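Local structure of DNA mismatch repair protein MutS (Thermus aquaticus, 1EWQ) at residues 255-258 against 262-265; 133-138 against 168-173; 271-276 against 286-291. The protein takes part in the repair of mismatched DNA, probably by recognising and binding mispaired bases, and has a weak ATPase activity. All coordinates share one frame; numbering follows the deposited sequence.

Contact 1 of 3, residues 255-258 against 262-265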
loop_
_atom_site.group_PDB
_atom_site.type_symbol
_atom_site.label_atom_id
_atom_site.label_comp_id
_atom_site.label_asym_id
_atom_site.label_seq_id
_atom_site.Cartn_x
_atom_site.Cartn_y
_atom_site.Cartn_z
ATOM N N ALA C 255 -11.973 -15.643 14.967
ATOM C CA ALA C 255 -13.104 -14.718 14.944
ATOM C C ALA C 255 -13.085 -13.809 16.169
ATOM O O ALA C 255 -13.351 -12.612 16.075
ATOM C CB ALA C 255 -14.414 -15.499 14.889
ATOM N N THR C 256 -12.760 -14.396 17.313
ATOM C CA THR C 256 -12.695 -13.672 18.577
ATOM C C THR C 256 -11.528 -12.690 18.616
ATOM O O THR C 256 -11.699 -11.524 18.971
ATOM C CB THR C 256 -12.551 -14.654 19.752
ATOM O OG1 THR C 256 -13.750 -15.422 19.875
ATOM C CG2 THR C 256 -12.271 -13.910 21.048
ATOM N N LEU C 257 -10.339 -13.174 18.272
ATOM C CA LEU C 257 -9.158 -12.318 18.264
ATOM C C LEU C 257 -9.402 -11.125 17.355
ATOM O O LEU C 257 -8.974 -10.017 17.673
ATOM C CB LEU C 257 -7.923 -13.095 17.800
ATOM C CG LEU C 257 -7.368 -14.106 18.810
ATOM C CD1 LEU C 257 -6.223 -14.866 18.199
ATOM C CD2 LEU C 257 -6.915 -13.375 20.064
ATOM N N ARG C 258 -10.100 -11.350 16.242
ATOM C CA ARG C 258 -10.417 -10.284 15.289
ATOM C C ARG C 258 -11.511 -9.353 15.809
ATOM O O ARG C 258 -11.377 -8.128 15.721
ATOM C CB ARG C 258 -10.877 -10.861 13.939
ATOM C CG ARG C 258 -9.770 -11.415 13.039
ATOM C CD ARG C 258 -10.344 -11.961 11.725
ATOM N NE ARG C 258 -9.308 -12.346 10.768
ATOM C CZ ARG C 258 -8.485 -11.486 10.165
ATOM N NH1 ARG C 258 -8.574 -10.187 10.419
ATOM N NH2 ARG C 258 -7.574 -11.919 9.301
ATOM N N VAL C 262 -7.526 -7.867 19.449
ATOM C CA VAL C 262 -6.454 -8.121 20.402
ATOM C C VAL C 262 -5.090 -7.750 19.821
ATOM O O VAL C 262 -4.310 -7.028 20.451
ATOM C CB VAL C 262 -6.414 -9.605 20.827
ATOM C CG1 VAL C 262 -5.257 -9.834 21.788
ATOM C CG2 VAL C 262 -7.729 -9.998 21.484
ATOM N N PHE C 263 -4.818 -8.238 18.616
ATOM C CA PHE C 263 -3.547 -7.978 17.953
ATOM C C PHE C 263 -3.666 -7.109 16.704
ATOM O O PHE C 263 -2.723 -6.405 16.346
ATOM C CB PHE C 263 -2.872 -9.304 17.582
ATOM C CG PHE C 263 -2.528 -10.152 18.762
ATOM C CD1 PHE C 263 -3.079 -11.416 18.908
ATOM C CD2 PHE C 263 -1.650 -9.689 19.733
ATOM C CE1 PHE C 263 -2.764 -12.202 19.997
ATOM C CE2 PHE C 263 -1.328 -10.475 20.835
ATOM C CZ PHE C 263 -1.883 -11.732 20.969
ATOM N N GLU C 264 -4.817 -7.169 16.043
ATOM C CA GLU C 264 -5.062 -6.393 14.828
ATOM C C GLU C 264 -6.353 -5.605 14.963
ATOM O O GLU C 264 -7.312 -6.072 15.570
ATOM C CB GLU C 264 -5.155 -7.328 13.626
ATOM C CG GLU C 264 -3.845 -8.024 13.319
ATOM C CD GLU C 264 -4.038 -9.288 12.504
ATOM O OE1 GLU C 264 -3.030 -9.988 12.239
ATOM O OE2 GLU C 264 -5.203 -9.573 12.135
ATOM N N PRO C 265 -6.393 -4.394 14.393
ATOM C CA PRO C 265 -7.571 -3.528 14.451
ATOM C C PRO C 265 -8.592 -3.789 13.349
ATOM O O PRO C 265 -8.272 -4.359 12.308
ATOM C CB PRO C 265 -6.967 -2.142 14.330
ATOM C CG PRO C 265 -5.880 -2.380 13.306
ATOM C CD PRO C 265 -5.253 -3.691 13.774
HETATM O O HOH W 1 -6.603 -9.220 16.792
HETATM O O HOH W 2 -9.441 -7.176 14.233
#
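Val262 N reaches back five residues to donate to Leu257 O at the C-terminal end of helix 254-259, 3.1 Å away, the bond nearly straight at 165° and lying in the carbonyl plane. The same Leu257 O also accepts a hydrogen bond from water 1, which in turn accepts from Phe263 N, so the water fastens the next amide of the turn. One residue on, water 2 bridges Arg258 O (2.6 Å) and Glu264 O (2.7 Å), donating to both. Among the apolar side chains, Leu257 presents CD2: it lies 3.8 Å from Val262 CG2 and 4.3 Å from Phe263 CE1. The other branch of Val262, CG1, is anti to the backbone N (chi1 178°) and sits over the centre of the Phe263 ring. At the surface, Arg258 runs extended from CG to NE and brings NH1 to 3.8 Å from Glu264 OE2, a long ion pair with the oxygen well out of the guanidinium plane; the arginine's stronger partner is Glu254, in a salt bridge through NE. The 6→1 backbone bond thus closes helix 254-259 and, with the waters, ties on the domain III loop leading to helix 272-276, while Arg258 and Glu264 probably add only a diffuse electrostatic attraction.

Contact 2 of 3, residues 133-138 against 168-173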
loop_
_atom_site.group_PDB
_atom_site.type_symbol
_atom_site.label_atom_id
_atom_site.label_comp_id
_atom_site.label_asym_id
_atom_site.label_seq_id
_atom_site.Cartn_x
_atom_site.Cartn_y
_atom_site.Cartn_z
ATOM N N TYR C 133 7.643 -16.315 13.252
ATOM C CA TYR C 133 7.500 -17.751 13.078
ATOM C C TYR C 133 7.434 -18.323 11.676
ATOM O O TYR C 133 6.779 -17.776 10.787
ATOM C CB TYR C 133 6.242 -18.268 13.796
ATOM C CG TYR C 133 6.197 -18.099 15.300
ATOM C CD1 TYR C 133 5.251 -17.257 15.900
ATOM C CD2 TYR C 133 7.067 -18.808 16.128
ATOM C CE1 TYR C 133 5.174 -17.135 17.286
ATOM C CE2 TYR C 133 6.993 -18.691 17.517
ATOM C CZ TYR C 133 6.045 -17.854 18.085
ATOM O OH TYR C 133 5.975 -17.740 19.457
ATOM N N LEU C 134 8.120 -19.450 11.515
ATOM C CA LEU C 134 8.061 -20.244 10.293
ATOM C C LEU C 134 7.117 -21.315 10.831
ATOM O O LEU C 134 7.342 -21.838 11.915
ATOM C CB LEU C 134 9.408 -20.896 9.957
ATOM C CG LEU C 134 9.351 -21.972 8.851
ATOM C CD1 LEU C 134 8.890 -21.361 7.545
ATOM C CD2 LEU C 134 10.717 -22.611 8.670
ATOM N N ALA C 135 6.056 -21.619 10.105
ATOM C CA ALA C 135 5.113 -22.630 10.550
ATOM C C ALA C 135 5.046 -23.777 9.544
ATOM O O ALA C 135 5.297 -23.585 8.352
ATOM C CB ALA C 135 3.727 -22.006 10.730
ATOM N N ALA C 136 4.718 -24.969 10.038
ATOM C CA ALA C 136 4.589 -26.157 9.192
ATOM C C ALA C 136 3.339 -26.935 9.601
ATOM O O ALA C 136 3.114 -27.184 10.788
ATOM C CB ALA C 136 5.825 -27.041 9.323
ATOM N N ILE C 137 2.544 -27.309 8.599
ATOM C CA ILE C 137 1.300 -28.051 8.775
ATOM C C ILE C 137 1.350 -29.366 7.984
ATOM O O ILE C 137 1.697 -29.377 6.795
ATOM C CB ILE C 137 0.089 -27.227 8.250
ATOM C CG1 ILE C 137 -0.107 -25.967 9.107
ATOM C CG2 ILE C 137 -1.164 -28.086 8.238
ATOM C CD1 ILE C 137 -1.090 -24.962 8.515
ATOM N N ALA C 138 0.997 -30.467 8.641
ATOM C CA ALA C 138 0.990 -31.776 7.994
ATOM C C ALA C 138 -0.128 -32.643 8.559
ATOM O O ALA C 138 -0.775 -32.274 9.538
ATOM C CB ALA C 138 2.335 -32.464 8.191
ATOM N N ASP C 168 -7.272 -22.027 13.791
ATOM C CA ASP C 168 -7.229 -21.095 14.914
ATOM C C ASP C 168 -5.860 -21.054 15.574
ATOM O O ASP C 168 -5.384 -19.988 15.947
ATOM C CB ASP C 168 -8.272 -21.441 15.980
ATOM C CG ASP C 168 -9.663 -20.996 15.601
ATOM O OD1 ASP C 168 -9.795 -20.013 14.846
ATOM O OD2 ASP C 168 -10.626 -21.622 16.079
ATOM N N GLU C 169 -5.233 -22.217 15.730
ATOM C CA GLU C 169 -3.916 -22.270 16.351
ATOM C C GLU C 169 -2.926 -21.519 15.490
ATOM O O GLU C 169 -2.049 -20.829 15.995
ATOM C CB GLU C 169 -3.424 -23.712 16.517
ATOM C CG GLU C 169 -3.608 -24.287 17.898
ATOM C CD GLU C 169 -3.079 -23.387 19.006
ATOM O OE1 GLU C 169 -1.857 -23.189 19.125
ATOM O OE2 GLU C 169 -3.910 -22.872 19.765
ATOM N N LEU C 170 -3.076 -21.667 14.182
ATOM C CA LEU C 170 -2.189 -21.010 13.232
ATOM C C LEU C 170 -2.381 -19.494 13.310
ATOM O O LEU C 170 -1.413 -18.742 13.413
ATOM C CB LEU C 170 -2.476 -21.523 11.810
ATOM C CG LEU C 170 -1.548 -21.178 10.628
ATOM C CD1 LEU C 170 -1.508 -19.685 10.433
ATOM C CD2 LEU C 170 -0.158 -21.709 10.879
ATOM N N PHE C 171 -3.633 -19.046 13.292
ATOM C CA PHE C 171 -3.908 -17.615 13.342
ATOM C C PHE C 171 -3.376 -16.896 14.586
ATOM O O PHE C 171 -2.786 -15.823 14.474
ATOM C CB PHE C 171 -5.399 -17.347 13.243
ATOM C CG PHE C 171 -5.726 -15.899 13.159
ATOM C CD1 PHE C 171 -5.700 -15.245 11.935
ATOM C CD2 PHE C 171 -6.006 -15.169 14.307
ATOM C CE1 PHE C 171 -5.943 -13.885 11.855
ATOM C CE2 PHE C 171 -6.250 -13.799 14.235
ATOM C CZ PHE C 171 -6.218 -13.158 13.011
ATOM N N ARG C 172 -3.589 -17.465 15.768
ATOM C CA ARG C 172 -3.103 -16.806 16.975
ATOM C C ARG C 172 -1.579 -16.612 16.955
ATOM O O ARG C 172 -1.056 -15.786 17.691
ATOM C CB ARG C 172 -3.538 -17.571 18.247
ATOM C CG ARG C 172 -3.578 -19.084 18.107
ATOM C CD ARG C 172 -3.627 -19.875 19.433
ATOM N NE ARG C 172 -4.342 -19.231 20.541
ATOM C CZ ARG C 172 -4.938 -19.904 21.529
ATOM N NH1 ARG C 172 -4.913 -21.235 21.530
ATOM N NH2 ARG C 172 -5.534 -19.261 22.532
ATOM N N HIS C 173 -0.867 -17.359 16.115
ATOM C CA HIS C 173 0.587 -17.215 16.041
ATOM C C HIS C 173 1.036 -16.279 14.936
ATOM O O HIS C 173 2.180 -15.840 14.927
ATOM C CB HIS C 173 1.262 -18.571 15.846
ATOM C CG HIS C 173 1.194 -19.458 17.051
ATOM N ND1 HIS C 173 2.131 -19.415 18.062
ATOM C CD2 HIS C 173 0.280 -20.381 17.424
ATOM C CE1 HIS C 173 1.795 -20.275 19.005
ATOM N NE2 HIS C 173 0.675 -20.874 18.643
#
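Tyr133, on the way into strand 134-139, meets His173 of helix 163-173. Starting from the tyrosine, the bond to CB points at the helix, and CG lies anti to the carbonyl carbon (chi1 -62°), which turns one side of the ring toward His173. CD1 comes first, 3.5 Å from His173 O, with that oxygen near the ring plane at its edge. Next, CE1 stands 3.9 Å from His173 ND1, in the plane of the imidazole. At the tip, OH leaves the contact and hydrogen-bonds to Glu154. The two rings form an offset edge-to-face pair, the histidine supplying the edge, with centroids 5.5 Å apart and planes at 80°. Phe147 also stacks on His173 and touches Tyr133, making an aromatic cluster. Farther along the strand the contact is aliphatic. One methyl of Leu170, CD2, touches two strand residues, 3.9 Å from Ala135 CB and 4.1 Å from Ile137 CD1. Within the helix, Arg172 NH1 makes a 2.6 Å salt bridge to Glu169 OE2, in the guanidinium plane. Ala135 and Ile137 thus face this helix, whereas Leu134 and Ala136 meet helix 215-232. A mixed sheet with helices on both faces and strand order 3-2-1-4-5 is the RNase H-like fold of MutS domain II, and helix 163-173 is its crossover between strands 154-160 and 177-180.

Contact 3 of 3, residues 271-276 against 286-291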
loop_
_atom_site.group_PDB
_atom_site.type_symbol
_atom_site.label_atom_id
_atom_site.label_comp_id
_atom_site.label_asym_id
_atom_site.label_seq_id
_atom_site.Cartn_x
_atom_site.Cartn_y
_atom_site.Cartn_z
ATOM N N THR C 271 -5.247 -1.201 19.330
ATOM C CA THR C 271 -5.350 -2.623 19.620
ATOM C C THR C 271 -5.225 -2.837 21.133
ATOM O O THR C 271 -4.688 -1.979 21.844
ATOM C CB THR C 271 -4.213 -3.367 18.882
ATOM O OG1 THR C 271 -4.649 -3.726 17.566
ATOM C CG2 THR C 271 -3.793 -4.581 19.615
ATOM N N LEU C 272 -5.735 -3.958 21.636
ATOM C CA LEU C 272 -5.615 -4.229 23.063
ATOM C C LEU C 272 -4.132 -4.304 23.395
ATOM O O LEU C 272 -3.683 -3.809 24.429
ATOM C CB LEU C 272 -6.259 -5.564 23.437
ATOM C CG LEU C 272 -5.974 -5.955 24.897
ATOM C CD1 LEU C 272 -6.667 -4.961 25.833
ATOM C CD2 LEU C 272 -6.441 -7.369 25.180
ATOM N N PHE C 273 -3.380 -4.924 22.494
ATOM C CA PHE C 273 -1.954 -5.096 22.672
ATOM C C PHE C 273 -1.207 -3.771 22.646
ATOM O O PHE C 273 -0.275 -3.570 23.425
ATOM C CB PHE C 273 -1.405 -6.037 21.597
ATOM C CG PHE C 273 0.012 -6.486 21.844
ATOM C CD1 PHE C 273 0.399 -6.968 23.088
ATOM C CD2 PHE C 273 0.953 -6.455 20.821
ATOM C CE1 PHE C 273 1.700 -7.412 23.316
ATOM C CE2 PHE C 273 2.261 -6.901 21.038
ATOM C CZ PHE C 273 2.630 -7.380 22.295
ATOM N N SER C 274 -1.610 -2.862 21.764
ATOM C CA SER C 274 -0.934 -1.571 21.687
ATOM C C SER C 274 -1.189 -0.756 22.952
ATOM O O SER C 274 -0.334 0.015 23.382
ATOM C CB SER C 274 -1.392 -0.780 20.450
ATOM O OG SER C 274 -2.703 -0.279 20.616
ATOM N N VAL C 275 -2.367 -0.930 23.542
ATOM C CA VAL C 275 -2.728 -0.212 24.762
ATOM C C VAL C 275 -2.060 -0.830 25.982
ATOM O O VAL C 275 -1.531 -0.133 26.837
ATOM C CB VAL C 275 -4.257 -0.240 25.002
ATOM C CG1 VAL C 275 -4.580 0.268 26.409
ATOM C CG2 VAL C 275 -4.961 0.608 23.972
ATOM N N LEU C 276 -2.086 -2.154 26.043
ATOM C CA LEU C 276 -1.529 -2.898 27.161
ATOM C C LEU C 276 -0.013 -2.857 27.234
ATOM O O LEU C 276 0.566 -2.785 28.323
ATOM C CB LEU C 276 -1.958 -4.362 27.062
ATOM C CG LEU C 276 -2.543 -5.083 28.276
ATOM C CD1 LEU C 276 -2.225 -6.578 28.161
ATOM C CD2 LEU C 276 -1.978 -4.517 29.565
ATOM N N ARG C 286 7.605 -9.806 23.509
ATOM C CA ARG C 286 7.307 -11.148 23.016
ATOM C C ARG C 286 6.646 -12.013 24.097
ATOM O O ARG C 286 5.687 -12.736 23.819
ATOM C CB ARG C 286 8.578 -11.835 22.496
ATOM C CG ARG C 286 9.108 -11.273 21.143
ATOM C CD ARG C 286 10.118 -12.240 20.486
ATOM N NE ARG C 286 11.313 -12.436 21.305
ATOM C CZ ARG C 286 12.388 -11.657 21.244
ATOM N NH1 ARG C 286 12.423 -10.637 20.392
ATOM N NH2 ARG C 286 13.411 -11.870 22.059
ATOM N N LEU C 287 7.153 -11.941 25.323
ATOM C CA LEU C 287 6.570 -12.710 26.410
ATOM C C LEU C 287 5.124 -12.258 26.650
ATOM O O LEU C 287 4.231 -13.090 26.823
ATOM C CB LEU C 287 7.367 -12.523 27.697
ATOM C CG LEU C 287 6.826 -13.327 28.886
ATOM C CD1 LEU C 287 7.088 -14.818 28.625
ATOM C CD2 LEU C 287 7.512 -12.877 30.187
ATOM N N LEU C 288 4.893 -10.944 26.657
ATOM C CA LEU C 288 3.544 -10.440 26.876
ATOM C C LEU C 288 2.624 -10.924 25.760
ATOM O O LEU C 288 1.493 -11.310 26.005
ATOM C CB LEU C 288 3.529 -8.904 26.941
ATOM C CG LEU C 288 2.147 -8.267 27.154
ATOM C CD1 LEU C 288 1.405 -8.987 28.280
ATOM C CD2 LEU C 288 2.299 -6.777 27.463
ATOM N N GLN C 289 3.116 -10.910 24.531
ATOM C CA GLN C 289 2.295 -11.357 23.424
ATOM C C GLN C 289 1.987 -12.843 23.572
ATOM O O GLN C 289 0.887 -13.296 23.259
ATOM C CB GLN C 289 2.990 -11.090 22.088
ATOM C CG GLN C 289 2.143 -11.525 20.909
ATOM C CD GLN C 289 2.562 -10.878 19.603
ATOM O OE1 GLN C 289 3.740 -10.860 19.259
ATOM N NE2 GLN C 289 1.588 -10.355 18.862
ATOM N N SER C 290 2.961 -13.591 24.073
ATOM C CA SER C 290 2.801 -15.025 24.267
ATOM C C SER C 290 1.714 -15.314 25.302
ATOM O O SER C 290 0.936 -16.266 25.158
ATOM C CB SER C 290 4.121 -15.632 24.720
ATOM O OG SER C 290 4.027 -17.040 24.766
ATOM N N TRP C 291 1.667 -14.479 26.344
ATOM C CA TRP C 291 0.684 -14.618 27.414
ATOM C C TRP C 291 -0.702 -14.280 26.878
ATOM O O TRP C 291 -1.673 -14.955 27.197
ATOM C CB TRP C 291 1.032 -13.702 28.597
ATOM C CG TRP C 291 2.219 -14.179 29.417
ATOM C CD1 TRP C 291 3.034 -15.245 29.146
ATOM C CD2 TRP C 291 2.707 -13.602 30.635
ATOM N NE1 TRP C 291 3.997 -15.367 30.120
ATOM C CE2 TRP C 291 3.820 -14.371 31.045
ATOM C CE3 TRP C 291 2.308 -12.509 31.422
ATOM C CZ2 TRP C 291 4.543 -14.081 32.209
ATOM C CZ3 TRP C 291 3.026 -12.221 32.584
ATOM C CH2 TRP C 291 4.133 -13.007 32.963
#
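Phe273 projects from the short helix 272-276 onto helix 282-293, and apolar contacts carry most of the meeting. Phe273 CG is anti to the backbone N (chi1 -169°), which sends the ring across to the second helix; Leu288 CG lies at its edge, in plane, 4.0 Å from Phe273 CE1. Leu276 adds a looser approach, its CD1 4.4 Å from Leu288 CD1. Gln289 meets the same ring by both its aliphatic and its amide parts: CB is 3.7 Å from Phe273 CZ, and NE2 lies 4.1 Å from CE2, the amide plane turned just 14° from that of the ring. An alanine at Phe273 would remove the ring, and is likely to open a gap beside Leu288 and leave Gln289 CB without the ring it packs on. The hydrogen bonds are local to the first helix turn, where Thr271 O accepts both Ser274 OG (2.9 Å) and Val275 N from the same face of its carbonyl plane. The axes of the two segments come no nearer than 11.4 Å, at 133° between their N-to-C directions, a spacing spanned by these side chains. Around the pair, Leu272 and Leu276 pack on helix 589-603 of the ATPase domain, and Leu276, Leu287 and Trp291 touch the long helix 514-540.

Contact 1 sits between the other two and touches both. Toward contact 2, 16 Å away between centres, Leu257 CD1 packs 3.8 Å from Arg172 CB, and Arg258 NH2 lies 3.6 Å from Phe171 CE1, so a domain II helix leans on helix 254-259. Toward contact 3, 12 Å away between centres, Val262 O probably accepts from Phe273 N (3.1 Å), while Phe263 CD2 approaches Gln289 NE2 to 3.4 Å. Contacts 2 and 3 do not touch, their nearest atoms being about 6 Å apart. All three lie away from the predicted ATP-binding loop and at least about 30 Å, nearest atom, from the bound DNA; they belong to the junction of domains II and III.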